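Local structure of TraI domain-containing protein (Salmonella typhi, 2IPQ) at residues A[90-95]-A[107-112]; A[35-40]-A[125-130]. The protein is of unknown function but, as a putative relative of the conjugal-transfer nickase/helicase TraI, may take part in DNA transfer, its C-terminal domain being the part described here. All blocks are in the same frame, centred on the assembly; numbering follows the deposited sequence.

Interaction 1: residues A[90-95]-A[107-112]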
loop_
_atom_site.group_PDB
_atom_site.type_symbol
_atom_site.label_atom_id
_atom_site.label_comp_id
_atom_site.label_asym_id
_atom_site.label_seq_id
_atom_site.Cartn_x
_atom_site.Cartn_y
_atom_site.Cartn_z
ATOM N N PHE A 90 5.199 1.956 -10.306
ATOM C CA PHE A 90 3.854 1.372 -10.192
ATOM C C PHE A 90 3.789 -0.059 -10.701
ATOM O O PHE A 90 4.265 -0.351 -11.785
ATOM C CB PHE A 90 2.818 2.231 -10.946
ATOM C CG PHE A 90 2.623 3.589 -10.358
ATOM C CD1 PHE A 90 2.040 3.735 -9.117
ATOM C CD2 PHE A 90 3.042 4.737 -11.039
ATOM C CE1 PHE A 90 1.867 4.999 -8.550
ATOM C CE2 PHE A 90 2.870 6.006 -10.476
ATOM C CZ PHE A 90 2.274 6.129 -9.222
ATOM N N TRP A 91 3.173 -0.950 -9.930
ATOM C CA TRP A 91 2.866 -2.284 -10.415
ATOM C C TRP A 91 1.347 -2.487 -10.556
ATOM O O TRP A 91 0.537 -1.952 -9.764
ATOM C CB TRP A 91 3.446 -3.339 -9.459
ATOM C CG TRP A 91 4.912 -3.623 -9.657
ATOM C CD1 TRP A 91 5.460 -4.701 -10.305
ATOM C CD2 TRP A 91 6.019 -2.821 -9.200
ATOM N NE1 TRP A 91 6.838 -4.610 -10.292
ATOM C CE2 TRP A 91 7.207 -3.470 -9.620
ATOM C CE3 TRP A 91 6.121 -1.617 -8.487
ATOM C CZ2 TRP A 91 8.484 -2.954 -9.347
ATOM C CZ3 TRP A 91 7.386 -1.105 -8.224
ATOM C CH2 TRP A 91 8.552 -1.777 -8.647
ATOM N N GLN A 92 0.950 -3.255 -11.568
ATOM C CA GLN A 92 -0.426 -3.712 -11.646
ATOM C C GLN A 92 -0.640 -5.017 -10.935
ATOM O O GLN A 92 0.250 -5.873 -10.885
ATOM C CB GLN A 92 -0.858 -3.885 -13.087
ATOM C CG GLN A 92 -1.080 -2.583 -13.776
ATOM C CD GLN A 92 -0.664 -2.667 -15.204
ATOM O OE1 GLN A 92 -1.303 -3.363 -16.005
ATOM N NE2 GLN A 92 0.427 -1.972 -15.543
ATOM N N CYS A 93 -1.840 -5.170 -10.398
ATOM C CA CYS A 93 -2.201 -6.371 -9.670
ATOM C C CYS A 93 -3.627 -6.679 -10.039
ATOM O O CYS A 93 -4.382 -5.771 -10.410
ATOM C CB CYS A 93 -2.135 -6.108 -8.171
ATOM S SG CYS A 93 -0.452 -5.719 -7.601
ATOM N N CYS A 94 -3.982 -7.951 -9.949
ATOM C CA CYS A 94 -5.357 -8.374 -10.039
ATOM C C CYS A 94 -5.811 -8.650 -8.620
ATOM O O CYS A 94 -5.184 -9.431 -7.907
ATOM C CB CYS A 94 -5.475 -9.686 -10.840
ATOM S SG CYS A 94 -4.935 -9.536 -12.536
ATOM N N LEU A 95 -6.902 -8.026 -8.208
ATOM C CA LEU A 95 -7.485 -8.413 -6.922
ATOM C C LEU A 95 -8.688 -9.294 -7.107
ATOM O O LEU A 95 -9.698 -8.834 -7.626
ATOM C CB LEU A 95 -7.846 -7.176 -6.101
ATOM C CG LEU A 95 -8.574 -7.408 -4.780
ATOM C CD1 LEU A 95 -7.597 -7.906 -3.719
ATOM C CD2 LEU A 95 -9.257 -6.125 -4.347
ATOM N N LYS A 107 -8.730 -4.919 -11.347
ATOM C CA LYS A 107 -7.367 -4.585 -11.667
ATOM C C LYS A 107 -6.988 -3.322 -10.931
ATOM O O LYS A 107 -7.742 -2.346 -10.941
ATOM C CB LYS A 107 -7.206 -4.426 -13.169
ATOM C CG LYS A 107 -6.024 -5.205 -13.671
ATOM C CD LYS A 107 -6.448 -6.241 -14.612
ATOM C CE LYS A 107 -5.550 -7.460 -14.494
ATOM N NZ LYS A 107 -6.380 -8.709 -14.730
ATOM N N LEU A 108 -5.831 -3.351 -10.272
ATOM C CA LEU A 108 -5.395 -2.263 -9.429
ATOM C C LEU A 108 -3.956 -1.908 -9.808
ATOM O O LEU A 108 -3.242 -2.721 -10.391
ATOM C CB LEU A 108 -5.382 -2.729 -7.967
ATOM C CG LEU A 108 -6.641 -3.193 -7.247
ATOM C CD1 LEU A 108 -6.209 -3.678 -5.857
ATOM C CD2 LEU A 108 -7.649 -2.042 -7.174
ATOM N N THR A 109 -3.541 -0.696 -9.457
ATOM C CA THR A 109 -2.130 -0.301 -9.531
ATOM C C THR A 109 -1.729 0.379 -8.225
ATOM O O THR A 109 -2.584 0.877 -7.492
ATOM C CB THR A 109 -1.766 0.554 -10.811
ATOM O OG1 THR A 109 -1.335 1.854 -10.457
ATOM C CG2 THR A 109 -2.907 0.656 -11.778
ATOM N N GLY A 110 -0.433 0.372 -7.925
ATOM C CA GLY A 110 0.049 1.026 -6.732
ATOM C C GLY A 110 1.499 0.706 -6.484
ATOM O O GLY A 110 2.192 0.216 -7.350
ATOM N N TYR A 111 1.932 0.969 -5.266
ATOM C CA TYR A 111 3.332 0.958 -4.906
ATOM C C TYR A 111 3.655 -0.378 -4.297
ATOM O O TYR A 111 2.795 -1.003 -3.685
ATOM C CB TYR A 111 3.571 2.051 -3.865
ATOM C CG TYR A 111 3.435 3.460 -4.405
ATOM C CD1 TYR A 111 2.316 4.259 -4.089
ATOM C CD2 TYR A 111 4.418 3.999 -5.228
ATOM C CE1 TYR A 111 2.200 5.593 -4.598
ATOM C CE2 TYR A 111 4.318 5.309 -5.734
ATOM C CZ TYR A 111 3.211 6.096 -5.418
ATOM O OH TYR A 111 3.136 7.379 -5.934
ATOM N N LEU A 112 4.893 -0.809 -4.457
ATOM C CA LEU A 112 5.463 -1.862 -3.624
ATOM C C LEU A 112 6.423 -1.302 -2.587
ATOM O O LEU A 112 7.294 -0.506 -2.908
ATOM C CB LEU A 112 6.213 -2.875 -4.498
ATOM C CG LEU A 112 5.334 -3.768 -5.393
ATOM C CD1 LEU A 112 6.248 -4.721 -6.080
ATOM C CD2 LEU A 112 4.358 -4.512 -4.567
#
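An antiparallel beta hairpin, with W91 facing G110 and C93 facing L108 as its hydrogen-bonded pairs, shows how a two-strand ladder sorts side chains onto the two faces of a sheet. Each of these pairs closes a ring of two bonds. W91 N reaches G110 O at 3.0 Å, nearly in line with the carbonyl, whereas G110 N returns to W91 O at 3.1 Å along a more bent path, 144° at the hydrogen. The C93 and L108 bonds are shorter, L108 N to C93 O measuring 2.8 Å. At the non-hydrogen-bonded pair between them, Q92 with T109, the chains draw together until T109 CA lies 3.1 Å from W91 O, the carbonyl just before Q92, in a CA-H...O contact. Strands 91-96 and 105-114 lie inside the domain's sheet: 131-133 flanks the first and 39-43 the second. On the face bearing W91, C93 and L108, L112 CD1 sits over the indole, 3.8 Å from the centroid of its five-membered ring and 18° off the normal, a CH-pi contact; R88 adds a cation-pi contact to the same residue. Farther along, L108 CD1 touches L95 CB. The F90 ring runs side by side with Y111, their planes 41° apart. F90 CE1 lies over one face of the Y111 ring, toward its rim, 3.6 Å from Y111 CZ. The Y111 hydroxyl is hydrogen-bonded to E77 and Q73, tying this end of the hairpin to helix 68-77.

Interaction 2: residues A[35-40]-A[125-130]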
loop_
_atom_site.group_PDB
_atom_site.type_symbol
_atom_site.label_atom_id
_atom_site.label_comp_id
_atom_site.label_asym_id
_atom_site.label_seq_id
_atom_site.Cartn_x
_atom_site.Cartn_y
_atom_site.Cartn_z
ATOM N N LEU A 35 -0.029 -7.865 1.452
ATOM C CA LEU A 35 1.330 -8.416 1.518
ATOM C C LEU A 35 1.568 -9.416 0.398
ATOM O O LEU A 35 0.690 -10.249 0.110
ATOM C CB LEU A 35 1.537 -9.109 2.859
ATOM C CG LEU A 35 1.969 -8.127 3.953
ATOM C CD1 LEU A 35 0.777 -7.352 4.471
ATOM C CD2 LEU A 35 2.737 -8.820 5.077
ATOM N N THR A 36 2.745 -9.350 -0.225
ATOM C CA THR A 36 3.074 -10.258 -1.324
ATOM C C THR A 36 4.557 -10.443 -1.561
ATOM O O THR A 36 5.246 -9.506 -1.905
ATOM C CB THR A 36 2.483 -9.780 -2.659
ATOM O OG1 THR A 36 1.124 -9.350 -2.458
ATOM C CG2 THR A 36 2.502 -10.920 -3.683
ATOM N N CYS A 37 5.037 -11.664 -1.354
ATOM C CA CYS A 37 6.385 -12.088 -1.762
ATOM C C CYS A 37 7.500 -11.107 -1.412
ATOM O O CYS A 37 8.372 -10.855 -2.246
ATOM C CB CYS A 37 6.417 -12.389 -3.259
ATOM S SG CYS A 37 5.386 -13.782 -3.745
ATOM N N GLY A 38 7.466 -10.559 -0.193
ATOM C CA GLY A 38 8.549 -9.735 0.312
ATOM C C GLY A 38 8.183 -8.272 0.330
ATOM O O GLY A 38 8.978 -7.439 0.750
ATOM N N PHE A 39 6.974 -7.957 -0.123
ATOM C CA PHE A 39 6.573 -6.575 -0.343
ATOM C C PHE A 39 5.199 -6.283 0.231
ATOM O O PHE A 39 4.355 -7.193 0.383
ATOM C CB PHE A 39 6.592 -6.249 -1.844
ATOM C CG PHE A 39 7.978 -6.149 -2.410
ATOM C CD1 PHE A 39 8.747 -5.021 -2.183
ATOM C CD2 PHE A 39 8.517 -7.189 -3.155
ATOM C CE1 PHE A 39 10.042 -4.921 -2.694
ATOM C CE2 PHE A 39 9.797 -7.107 -3.668
ATOM C CZ PHE A 39 10.560 -5.974 -3.440
ATOM N N VAL A 40 4.976 -5.015 0.553
ATOM C CA VAL A 40 3.641 -4.544 0.841
ATOM C C VAL A 40 3.130 -3.792 -0.377
ATOM O O VAL A 40 3.724 -2.832 -0.790
ATOM C CB VAL A 40 3.631 -3.640 2.073
ATOM C CG1 VAL A 40 2.180 -3.105 2.351
ATOM C CG2 VAL A 40 4.185 -4.427 3.308
ATOM N N PRO A 125 1.947 -10.406 9.144
ATOM C CA PRO A 125 0.896 -11.269 8.575
ATOM C C PRO A 125 1.374 -12.141 7.424
ATOM O O PRO A 125 2.419 -11.880 6.829
ATOM C CB PRO A 125 -0.163 -10.271 8.076
ATOM C CG PRO A 125 0.490 -8.912 8.120
ATOM C CD PRO A 125 1.577 -8.978 9.135
ATOM N N ASP A 126 0.606 -13.175 7.110
ATOM C CA ASP A 126 0.874 -13.976 5.929
ATOM C C ASP A 126 0.606 -13.160 4.672
ATOM O O ASP A 126 0.079 -12.049 4.758
ATOM C CB ASP A 126 0.016 -15.223 5.945
ATOM C CG ASP A 126 0.382 -16.141 7.066
ATOM O OD1 ASP A 126 1.587 -16.452 7.207
ATOM O OD2 ASP A 126 -0.531 -16.542 7.813
ATOM N N ASP A 127 0.971 -13.704 3.511
ATOM C CA ASP A 127 0.716 -13.018 2.228
ATOM C C ASP A 127 -0.774 -12.963 1.924
ATOM O O ASP A 127 -1.539 -13.707 2.513
ATOM C CB ASP A 127 1.440 -13.744 1.097
ATOM C CG ASP A 127 2.932 -13.433 1.057
ATOM O OD1 ASP A 127 3.413 -12.521 1.794
ATOM O OD2 ASP A 127 3.624 -14.117 0.270
ATOM N N SER A 128 -1.180 -12.086 1.012
ATOM C CA SER A 128 -2.595 -11.970 0.645
ATOM C C SER A 128 -3.044 -13.218 -0.098
ATOM O O SER A 128 -2.273 -13.807 -0.868
ATOM C CB SER A 128 -2.833 -10.763 -0.266
ATOM O OG SER A 128 -4.214 -10.640 -0.530
ATOM N N LEU A 129 -4.289 -13.618 0.123
ATOM C CA LEU A 129 -4.853 -14.757 -0.620
ATOM C C LEU A 129 -5.515 -14.305 -1.937
ATOM O O LEU A 129 -5.892 -15.129 -2.778
ATOM C CB LEU A 129 -5.855 -15.507 0.243
ATOM C CG LEU A 129 -5.332 -16.314 1.434
ATOM C CD1 LEU A 129 -6.555 -16.871 2.175
ATOM C CD2 LEU A 129 -4.441 -17.470 0.973
ATOM N N PHE A 130 -5.637 -12.994 -2.091
ATOM C CA PHE A 130 -6.545 -12.365 -3.054
ATOM C C PHE A 130 -5.814 -11.611 -4.189
ATOM O O PHE A 130 -6.335 -11.464 -5.304
ATOM C CB PHE A 130 -7.474 -11.416 -2.295
ATOM C CG PHE A 130 -8.367 -12.135 -1.289
ATOM C CD1 PHE A 130 -8.075 -12.116 0.062
ATOM C CD2 PHE A 130 -9.477 -12.825 -1.709
ATOM C CE1 PHE A 130 -8.887 -12.773 0.975
ATOM C CE2 PHE A 130 -10.299 -13.481 -0.801
ATOM C CZ PHE A 130 -10.000 -13.455 0.535
#
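A chi1 of -78° sets D127 CG anti to its own carbonyl carbon, beside the backbone N, and the carboxylate lies against the backbone at C37, where C37 N donates to D127 OD2 over a long 3.3 Å. The bond is straight, 165° at the hydrogen, but the N-H arrives from above the carboxylate plane, 53° out of it. C37 is the second residue of the type I' turn from T36 to F39, so the aspartate holds an amide at the tip of a tight beta hairpin; G38 takes the third place, with backbone angles that by themselves call for glycine. One residue on, S128 N donates to L35 O at 2.8 Å, a shorter bond than the aspartate's. The S128 side chain, OG anti to the backbone N, accepts from F130 N in an ST turn, while H34 is its partner on the hairpin side. L35 packs crosswise against P125: L35 CD2 lies 3.8 Å from P125 CG and 3.5 Å from P125 O. L35 CB meanwhile rests 3.8 Å from D126 O. The irregular segment runs across the end of the strand, joined to it by one backbone bond, one carboxylate and one apolar touch. L35 is also packed by V26, Y119 and M115 of helix 115-118, and its amide is bound by N27. The 125-130 segment leads from that helix into strand 131-133, whose L131 and V133 touch T36.

Overall arrangement
The two interactions illustrate local and distant pairing within one antiparallel sheet, their centres about 13 Å apart. Its strands run in the order 33-36, 39-43, 105-114, 91-96, 131-133, so interaction 1 joins two interior neighbours, whereas interaction 2 links the hairpin at one outermost strand to the loop that enters the other. Along the chain, residues 35-40 come first and 125-130 last, with both strands of interaction 1 between them. The contacts touch directly: L112 packs on F39, and L95 CD1 lies 3.8 Å from F130 CB. Early and late strands of this C-terminal TraI-like domain are thereby gathered on either side of hairpin 91-114.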